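Local structure of hydrazine synthase alpha subunit (Candidatus Kuenenia stuttgartiensis, 5C2V) at the calcium ion site, the interface of chains A and B and the interface of chains A and C. The protein catalyses the condensation of hydroxylamine, made in the gamma subunit, with ammonia to yield hydrazine, and binds two c-type haems within the hydrazine synthase complex. Residues are numbered along the deposited sequence; one frame, centred on the assembly and turned at random. Chains: chain A, Hydrazine synthase alpha subunit; chain B, Hydrazine synthase beta subunit; chain C, Hydrazine synthase gamma subunit.

Contact 1: the calcium ion site. Residues chain A 472, 495, 502, 647, 768, 770-774, 776. With CA (calcium ion), chain D.
A:Asp768 carries its CG anti to the backbone N (chi1 -164°), while A:Asp774 takes the crowded position, CG between its backbone N and carbonyl carbon (chi1 49°); the two carboxylates thereby face the same calcium ion from different points of one C-terminal loop. A:Asp768 binds with both oxygens, OD2 lying 2.4 Å from the calcium ion CA. A:Asp774 gives OD2, and the backbone carbonyls of A:Ile770 and A:Gly772 add two more protein oxygens. Two waters bring the coordination to at least seven.

The second shell fixes the carboxylates. A:Arg647, near the start of helix 646-657, sends NH1 to OD2 of A:Asp768 at 2.8 Å, arriving above the carboxylate plane rather than within it. That same NH1 also forms a salt bridge to OD1 of A:Asp774, so one guanidinium ties both acids together and would offset part of their negative charge. Its plane is sandwiched: CB of A:Tyr776 lies over the centre of one face, CA of A:Asp768 toward the rim of the other. A:Ile770 N meets A:Asp768 OD1 nearly along its C-O axis, 3.0 Å away. A:Gln502 NE2 donates to the A:Asp768 backbone O from above the carbonyl plane. The ion, with its first water and A:Gln502, probably ties loop 768-774 to the 472-502 region and helix 646-657. Side chains held apart from the ion grip the first water: A:Glu472 OE2 and A:Asn495 OD1 each lie 2.6 Å from its oxygen.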
loop_
_atom_site.group_PDB
_atom_site.type_symbol
_atom_site.label_atom_id
_atom_site.label_comp_id
_atom_site.label_asym_id
_atom_site.label_seq_id
_atom_site.Cartn_x
_atom_site.Cartn_y
_atom_site.Cartn_z
ATOM N N GLU A 472 -24.937 21.773 0.489
ATOM C CA GLU A 472 -26.244 21.182 0.720
ATOM C C GLU A 472 -26.950 21.856 1.889
ATOM O O GLU A 472 -26.860 21.391 3.024
ATOM C CB GLU A 472 -26.110 19.678 0.971
ATOM C CG GLU A 472 -25.569 18.890 -0.217
ATOM C CD GLU A 472 -26.531 18.853 -1.390
ATOM O OE1 GLU A 472 -27.737 19.109 -1.185
ATOM O OE2 GLU A 472 -26.083 18.567 -2.520
ATOM N N ASN A 495 -25.337 12.040 -3.542
ATOM C CA ASN A 495 -24.975 12.534 -4.866
ATOM C C ASN A 495 -24.208 11.522 -5.715
ATOM O O ASN A 495 -24.326 11.522 -6.937
ATOM C CB ASN A 495 -24.149 13.815 -4.743
ATOM C CG ASN A 495 -24.956 14.979 -4.204
ATOM O OD1 ASN A 495 -26.168 15.057 -4.408
ATOM N ND2 ASN A 495 -24.284 15.896 -3.518
ATOM N N GLN A 502 -19.358 15.998 -7.080
ATOM C CA GLN A 502 -20.009 16.542 -8.268
ATOM C C GLN A 502 -19.045 17.306 -9.175
ATOM O O GLN A 502 -18.245 18.117 -8.709
ATOM C CB GLN A 502 -21.174 17.442 -7.850
ATOM C CG GLN A 502 -22.179 16.734 -6.953
ATOM C CD GLN A 502 -23.264 17.654 -6.436
ATOM O OE1 GLN A 502 -23.029 18.472 -5.546
ATOM N NE2 GLN A 502 -24.465 17.520 -6.987
ATOM N N ARG A 647 -29.664 10.777 -13.836
ATOM C CA ARG A 647 -31.122 10.810 -13.866
ATOM C C ARG A 647 -31.657 11.504 -15.117
ATOM O O ARG A 647 -32.611 11.038 -15.740
ATOM C CB ARG A 647 -31.648 11.509 -12.612
ATOM C CG ARG A 647 -31.024 10.996 -11.324
ATOM C CD ARG A 647 -31.096 12.032 -10.214
ATOM N NE ARG A 647 -30.368 13.249 -10.559
ATOM C CZ ARG A 647 -30.202 14.280 -9.736
ATOM N NH1 ARG A 647 -30.707 14.242 -8.511
ATOM N NH2 ARG A 647 -29.526 15.347 -10.139
ATOM N N ASP A 768 -26.124 12.425 -8.666
ATOM C CA ASP A 768 -26.540 13.821 -8.719
ATOM C C ASP A 768 -25.341 14.707 -9.062
ATOM O O ASP A 768 -24.466 14.924 -8.226
ATOM C CB ASP A 768 -27.151 14.235 -7.375
ATOM C CG ASP A 768 -27.959 15.520 -7.454
ATOM O OD1 ASP A 768 -27.575 16.445 -8.200
ATOM O OD2 ASP A 768 -28.990 15.604 -6.755
ATOM N N ILE A 770 -25.911 17.828 -10.240
ATOM C CA ILE A 770 -26.407 19.184 -10.052
ATOM C C ILE A 770 -26.336 19.547 -8.574
ATOM O O ILE A 770 -27.087 19.003 -7.766
ATOM C CB ILE A 770 -27.853 19.339 -10.560
ATOM C CG1 ILE A 770 -27.933 18.995 -12.049
ATOM C CG2 ILE A 770 -28.359 20.751 -10.309
ATOM C CD1 ILE A 770 -29.323 19.128 -12.634
ATOM N N PRO A 771 -25.417 20.460 -8.218
ATOM C CA PRO A 771 -25.168 20.872 -6.831
ATOM C C PRO A 771 -26.413 21.409 -6.132
ATOM O O PRO A 771 -27.195 22.142 -6.736
ATOM C CB PRO A 771 -24.113 21.973 -6.978
ATOM C CG PRO A 771 -23.428 21.666 -8.264
ATOM C CD PRO A 771 -24.503 21.127 -9.160
ATOM N N GLY A 772 -26.584 21.041 -4.866
ATOM C CA GLY A 772 -27.733 21.473 -4.092
ATOM C C GLY A 772 -28.986 20.690 -4.431
ATOM O O GLY A 772 -29.012 19.948 -5.413
ATOM N N PRO A 773 -30.035 20.844 -3.610
ATOM C CA PRO A 773 -31.315 20.170 -3.853
ATOM C C PRO A 773 -31.955 20.606 -5.168
ATOM O O PRO A 773 -32.063 21.804 -5.430
ATOM C CB PRO A 773 -32.176 20.607 -2.662
ATOM C CG PRO A 773 -31.202 21.022 -1.613
ATOM C CD PRO A 773 -30.045 21.613 -2.355
ATOM N N ASP A 774 -32.372 19.641 -5.981
ATOM C CA ASP A 774 -33.029 19.940 -7.248
ATOM C C ASP A 774 -34.320 19.142 -7.396
ATOM O O ASP A 774 -34.727 18.429 -6.480
ATOM C CB ASP A 774 -32.091 19.659 -8.425
ATOM C CG ASP A 774 -31.442 18.291 -8.346
ATOM O OD1 ASP A 774 -32.126 17.288 -8.639
ATOM O OD2 ASP A 774 -30.244 18.222 -8.000
ATOM N N TYR A 776 -34.981 16.734 -9.582
ATOM C CA TYR A 776 -34.770 15.346 -9.976
ATOM C C TYR A 776 -34.753 14.421 -8.758
ATOM O O TYR A 776 -34.351 14.838 -7.671
ATOM C CB TYR A 776 -33.471 15.218 -10.778
ATOM C CG TYR A 776 -33.532 15.901 -12.126
ATOM C CD1 TYR A 776 -33.200 17.243 -12.263
ATOM C CD2 TYR A 776 -33.928 15.205 -13.262
ATOM C CE1 TYR A 776 -33.258 17.872 -13.494
ATOM C CE2 TYR A 776 -33.989 15.825 -14.496
ATOM C CZ TYR A 776 -33.652 17.159 -14.606
ATOM O OH TYR A 776 -33.710 17.782 -15.833
HETATM CA CA CA D . -28.504 17.894 -6.453
HETATM O O HOH W 1 -26.758 17.548 -4.859
HETATM O O HOH W 2 -30.052 16.771 -5.008
#

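Contact 2: the interface of chains A and B. Residues chain A 320, 322, 324-325; chain B 306-307, 309-310.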
loop_
_atom_site.group_PDB
_atom_site.type_symbol
_atom_site.label_atom_id
_atom_site.label_comp_id
_atom_site.label_asym_id
_atom_site.label_seq_id
_atom_site.Cartn_x
_atom_site.Cartn_y
_atom_site.Cartn_z
ATOM N N ALA A 320 16.666 19.537 -1.562
ATOM C CA ALA A 320 16.371 18.272 -2.225
ATOM C C ALA A 320 15.330 17.474 -1.448
ATOM O O ALA A 320 15.678 16.622 -0.632
ATOM C CB ALA A 320 17.643 17.457 -2.400
ATOM N N PHE A 322 13.473 14.721 -1.308
ATOM C CA PHE A 322 13.276 13.370 -1.812
ATOM C C PHE A 322 13.395 12.355 -0.678
ATOM O O PHE A 322 13.656 12.725 0.468
ATOM C CB PHE A 322 14.284 13.065 -2.921
ATOM C CG PHE A 322 14.311 14.101 -4.012
ATOM C CD1 PHE A 322 13.427 14.030 -5.076
ATOM C CD2 PHE A 322 15.216 15.149 -3.968
ATOM C CE1 PHE A 322 13.449 14.984 -6.078
ATOM C CE2 PHE A 322 15.240 16.106 -4.964
ATOM C CZ PHE A 322 14.357 16.023 -6.022
ATOM N N LYS A 324 15.654 10.140 -0.077
ATOM C CA LYS A 324 17.014 9.987 0.427
ATOM C C LYS A 324 17.309 10.936 1.585
ATOM O O LYS A 324 18.137 10.638 2.444
ATOM C CB LYS A 324 18.025 10.203 -0.705
ATOM C CG LYS A 324 17.925 11.560 -1.387
ATOM C CD LYS A 324 18.841 11.647 -2.600
ATOM C CE LYS A 324 18.404 10.692 -3.698
ATOM N NZ LYS A 324 19.263 10.809 -4.908
ATOM N N THR A 325 16.632 12.080 1.602
ATOM C CA THR A 325 16.834 13.070 2.655
ATOM C C THR A 325 15.792 12.998 3.772
ATOM O O THR A 325 15.840 13.792 4.713
ATOM C CB THR A 325 16.829 14.500 2.084
ATOM O OG1 THR A 325 15.504 14.851 1.665
ATOM C CG2 THR A 325 17.785 14.609 0.903
ATOM N N GLY B 306 17.627 15.316 -7.765
ATOM C CA GLY B 306 18.045 14.759 -6.492
ATOM C C GLY B 306 19.311 13.927 -6.590
ATOM O O GLY B 306 19.805 13.422 -5.583
ATOM N N LEU B 307 19.842 13.788 -7.802
ATOM C CA LEU B 307 20.939 12.854 -8.057
ATOM C C LEU B 307 22.268 13.304 -7.451
ATOM O O LEU B 307 23.041 12.476 -6.966
ATOM C CB LEU B 307 21.107 12.636 -9.563
ATOM C CG LEU B 307 22.217 11.672 -9.993
ATOM C CD1 LEU B 307 21.988 10.290 -9.398
ATOM C CD2 LEU B 307 22.308 11.594 -11.510
ATOM N N ARG B 309 23.124 14.604 -4.715
ATOM C CA ARG B 309 23.311 14.229 -3.320
ATOM C C ARG B 309 23.962 12.860 -3.166
ATOM O O ARG B 309 24.508 12.541 -2.110
ATOM C CB ARG B 309 21.971 14.256 -2.582
ATOM C CG ARG B 309 21.398 15.652 -2.416
ATOM C CD ARG B 309 22.415 16.576 -1.766
ATOM N NE ARG B 309 21.879 17.913 -1.529
ATOM C CZ ARG B 309 21.281 18.289 -0.404
ATOM N NH1 ARG B 309 21.139 17.426 0.594
ATOM N NH2 ARG B 309 20.823 19.527 -0.274
ATOM N N ASP B 310 23.905 12.049 -4.218
ATOM C CA ASP B 310 24.606 10.775 -4.199
ATOM C C ASP B 310 26.116 11.000 -4.225
ATOM O O ASP B 310 26.834 10.494 -3.362
ATOM C CB ASP B 310 24.172 9.896 -5.376
ATOM C CG ASP B 310 22.721 9.460 -5.276
ATOM O OD1 ASP B 310 22.114 9.656 -4.202
ATOM O OD2 ASP B 310 22.190 8.913 -6.266
#
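A short 3-10 turn of the alpha subunit, residues 323-325, meets the short helix 308-311 in the beta subunit, a beta-propeller protein, together with the loop residue B:Gly306 just before it. The chief contact is A:Lys324, whose CG sits in the crowded position between backbone N and carbonyl carbon (chi1 58°). A bend at chi3 (66°) then carries the ammonium toward the loop and helix of chain B. There NZ donates to the backbone O of B:Gly306 at 2.8 Å, coming from well above the carbonyl plane. The same nitrogen makes a salt bridge with the carboxylate of B:Asp310, 3.2 Å from OD1 and again above the plane of the group. The lysine and aspartate side chains cross at about a right angle. Farther back, CD of A:Lys324 packs against CB of B:Arg309 at 4.1 Å, the two chains crossing obliquely.

Alongside, the ring of A:Phe322 touches B:Gly306 through its CE2 corner, 3.5 Å from the glycine CA. A:Ala320 places CB over the centre of the B:Arg309 guanidinium, 4.2 Å above its plane. Behind this surface the hydroxyl OG1 of A:Thr325 is shared between two carbonyls: the backbone O of A:Ala320, 2.9 Å away and met in its carbonyl plane, and the O of A:Phe322, met from above the plane. Donating to either braces the turn that presents A:Lys324.

Contact 3: the interface of chains A and C. Residues chain A 5, 14-16, 395; chain C 20, 48, 52, 54-57, 136, 143.
Loop segments of chain A, at residues 14-16 and at A:Arg395, meet a loop of chain C around residues 54-57, the loop bearing C:Arg20, and helix 141-152 through C:Arg143. A:Trp15 is the main projection: its CG takes the crowded position between backbone N and carbonyl carbon (chi1 53°). The extended C:Arg20 side chain crosses it obliquely, CA lying over the six-membered ring 3.9 Å from the centroid and CB reaching 3.4 Å from CE3 of A:Trp15. On the opposite face, toward the rim, sits CG2 of A:Thr16, so the indole is held between its own neighbour and the gamma subunit.

C:Arg143 comes tip to tip with the indole, whose corner CH2 points at the centre of the guanidinium face, 3.5 Å from CZ of C:Arg143; the two planes are turned 39° apart. The backbone O of C:Arg20 positions this guanidinium by accepting, on a lone pair, a hydrogen bond from NH2 of C:Arg143, 2.9 Å away. The same hydrogen bond links the two residues that pack on A:Trp15.

A:Thr16 CG2 packs 3.7 Å from CA of C:Trp55. The loop beneath is braced by the C:Ala54 amide, bonded to OD1 of C:Asp52, and by the hydroxyl of C:Ser136, donating to the C:Trp55 backbone O. A:Arg395 runs alongside with its guanidinium edge toward C:Ser56 and C:Leu57. The patch helps hold the alpha subunit against the gamma subunit, which makes the hydroxylamine that alpha consumes.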
loop_
_atom_site.group_PDB
_atom_site.type_symbol
_atom_site.label_atom_id
_atom_site.label_comp_id
_atom_site.label_asym_id
_atom_site.label_seq_id
_atom_site.Cartn_x
_atom_site.Cartn_y
_atom_site.Cartn_z
ATOM N N THR A 5 25.270 30.487 0.023
ATOM C CA THR A 5 26.315 31.030 -0.835
ATOM C C THR A 5 27.360 31.787 -0.021
ATOM O O THR A 5 27.122 32.136 1.135
ATOM C CB THR A 5 25.733 31.975 -1.901
ATOM O OG1 THR A 5 26.730 32.257 -2.888
ATOM C CG2 THR A 5 25.281 33.278 -1.266
ATOM N N LEU A 14 26.036 37.143 2.267
ATOM C CA LEU A 14 25.491 38.064 1.280
ATOM C C LEU A 14 24.025 38.336 1.597
ATOM O O LEU A 14 23.349 37.486 2.174
ATOM C CB LEU A 14 25.639 37.483 -0.128
ATOM C CG LEU A 14 25.941 38.447 -1.275
ATOM C CD1 LEU A 14 27.242 39.187 -1.018
ATOM C CD2 LEU A 14 26.001 37.692 -2.596
ATOM N N TRP A 15 23.530 39.513 1.221
ATOM C CA TRP A 15 22.140 39.869 1.500
ATOM C C TRP A 15 21.171 39.003 0.700
ATOM O O TRP A 15 19.977 38.953 0.997
ATOM C CB TRP A 15 21.885 41.351 1.207
ATOM C CG TRP A 15 22.286 41.797 -0.170
ATOM C CD1 TRP A 15 23.477 42.354 -0.535
ATOM C CD2 TRP A 15 21.488 41.739 -1.362
ATOM N NE1 TRP A 15 23.474 42.640 -1.879
ATOM C CE2 TRP A 15 22.267 42.272 -2.409
ATOM C CE3 TRP A 15 20.197 41.283 -1.644
ATOM C CZ2 TRP A 15 21.794 42.365 -3.718
ATOM C CZ3 TRP A 15 19.730 41.377 -2.945
ATOM C CH2 TRP A 15 20.527 41.912 -3.965
ATOM N N THR A 16 21.697 38.322 -0.311
ATOM C CA THR A 16 20.901 37.417 -1.129
ATOM C C THR A 16 20.689 36.082 -0.426
ATOM O O THR A 16 19.830 35.294 -0.822
ATOM C CB THR A 16 21.564 37.163 -2.489
ATOM O OG1 THR A 16 22.808 36.479 -2.293
ATOM C CG2 THR A 16 21.822 38.476 -3.209
ATOM N N ARG A 395 12.659 37.594 -0.221
ATOM C CA ARG A 395 12.408 38.396 -1.412
ATOM C C ARG A 395 10.955 38.285 -1.865
ATOM O O ARG A 395 10.362 37.208 -1.814
ATOM C CB ARG A 395 13.350 37.974 -2.542
ATOM C CG ARG A 395 13.226 36.518 -2.953
ATOM C CD ARG A 395 14.444 36.062 -3.739
ATOM N NE ARG A 395 15.650 36.073 -2.914
ATOM C CZ ARG A 395 16.849 35.693 -3.339
ATOM N NH1 ARG A 395 17.010 35.270 -4.585
ATOM N NH2 ARG A 395 17.889 35.736 -2.518
ATOM N N ARG C 20 21.129 45.467 -0.420
ATOM C CA ARG C 20 19.804 45.156 -0.941
ATOM C C ARG C 20 18.935 46.402 -1.063
ATOM O O ARG C 20 18.358 46.668 -2.118
ATOM C CB ARG C 20 19.110 44.133 -0.040
ATOM C CG ARG C 20 17.755 43.675 -0.543
ATOM C CD ARG C 20 17.055 42.827 0.502
ATOM N NE ARG C 20 15.850 42.193 -0.021
ATOM C CZ ARG C 20 15.028 41.445 0.707
ATOM N NH1 ARG C 20 15.278 41.242 1.992
ATOM N NH2 ARG C 20 13.955 40.903 0.151
ATOM N N PHE C 48 29.312 43.325 -11.071
ATOM C CA PHE C 48 28.948 42.294 -10.104
ATOM C C PHE C 48 27.493 41.874 -10.268
ATOM O O PHE C 48 27.194 40.684 -10.363
ATOM C CB PHE C 48 29.189 42.769 -8.672
ATOM C CG PHE C 48 28.736 41.785 -7.629
ATOM C CD1 PHE C 48 29.458 40.626 -7.390
ATOM C CD2 PHE C 48 27.584 42.013 -6.894
ATOM C CE1 PHE C 48 29.042 39.716 -6.436
ATOM C CE2 PHE C 48 27.163 41.107 -5.937
ATOM C CZ PHE C 48 27.894 39.958 -5.707
ATOM N N ASP C 52 26.410 38.135 -11.085
ATOM C CA ASP C 52 25.929 37.441 -9.888
ATOM C C ASP C 52 24.695 36.582 -10.154
ATOM O O ASP C 52 23.725 37.050 -10.747
ATOM C CB ASP C 52 25.615 38.448 -8.779
ATOM C CG ASP C 52 25.054 37.787 -7.537
ATOM O OD1 ASP C 52 25.541 36.695 -7.177
ATOM O OD2 ASP C 52 24.124 38.355 -6.924
ATOM N N ALA C 54 23.414 34.901 -7.410
ATOM C CA ALA C 54 22.873 34.705 -6.067
ATOM C C ALA C 54 21.629 35.551 -5.830
ATOM O O ALA C 54 20.795 35.223 -4.986
ATOM C CB ALA C 54 23.928 35.015 -5.018
ATOM N N TRP C 55 21.510 36.639 -6.583
ATOM C CA TRP C 55 20.369 37.537 -6.459
ATOM C C TRP C 55 19.109 36.910 -7.044
ATOM O O TRP C 55 17.993 37.309 -6.705
ATOM C CB TRP C 55 20.655 38.866 -7.157
ATOM C CG TRP C 55 20.518 38.779 -8.644
ATOM C CD1 TRP C 55 21.481 38.414 -9.534
ATOM C CD2 TRP C 55 19.342 39.052 -9.413
ATOM N NE1 TRP C 55 20.980 38.445 -10.814
ATOM C CE2 TRP C 55 19.666 38.834 -10.765
ATOM C CE3 TRP C 55 18.044 39.460 -9.088
ATOM C CZ2 TRP C 55 18.744 39.011 -11.794
ATOM C CZ3 TRP C 55 17.129 39.634 -10.108
ATOM C CH2 TRP C 55 17.483 39.411 -11.445
ATOM N N SER C 56 19.290 35.931 -7.927
ATOM C CA SER C 56 18.160 35.300 -8.598
ATOM C C SER C 56 17.400 34.414 -7.624
ATOM O O SER C 56 17.792 34.287 -6.465
ATOM C CB SER C 56 18.631 34.486 -9.804
ATOM O OG SER C 56 19.476 33.425 -9.401
ATOM N N LEU C 57 16.315 33.807 -8.095
ATOM C CA LEU C 57 15.445 33.036 -7.218
ATOM C C LEU C 57 16.197 31.915 -6.507
ATOM O O LEU C 57 16.485 32.008 -5.313
ATOM C CB LEU C 57 14.277 32.453 -8.019
ATOM C CG LEU C 57 13.122 31.835 -7.229
ATOM C CD1 LEU C 57 12.378 32.908 -6.450
ATOM C CD2 LEU C 57 12.175 31.080 -8.150
ATOM N N SER C 136 12.704 36.870 -10.271
ATOM C CA SER C 136 13.236 37.078 -8.930
ATOM C C SER C 136 12.928 38.493 -8.442
ATOM O O SER C 136 12.195 39.235 -9.096
ATOM C CB SER C 136 14.745 36.823 -8.903
ATOM O OG SER C 136 15.253 36.894 -7.582
ATOM N N ARG C 143 21.437 49.738 -7.558
ATOM C CA ARG C 143 21.989 48.583 -8.260
ATOM C C ARG C 143 21.626 48.606 -9.743
ATOM O O ARG C 143 22.437 48.232 -10.596
ATOM C CB ARG C 143 21.510 47.281 -7.611
ATOM C CG ARG C 143 22.225 46.960 -6.305
ATOM C CD ARG C 143 21.886 45.573 -5.774
ATOM N NE ARG C 143 20.667 45.563 -4.969
ATOM C CZ ARG C 143 19.543 44.947 -5.318
ATOM N NH1 ARG C 143 19.476 44.276 -6.461
ATOM N NH2 ARG C 143 18.485 44.994 -4.518
#

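The C-alpha centres of contact 2 and contact 3 are about 25 Å apart, whereas contact 1 lies about 47 Å from contact 2 and 53 Å from contact 3. No residue is shared, though chain A takes part in all three. Contacts 2 and 3 are thus neighbouring docking patches through which alpha meets beta and gamma within the heterotrimer. Contact 1 is built from chain A alone, so its calcium probably steadies the packing of the C-terminal loop against the middle region of the chain; it lies far from these two patches. Each heterotrimer of the dimer has its own set.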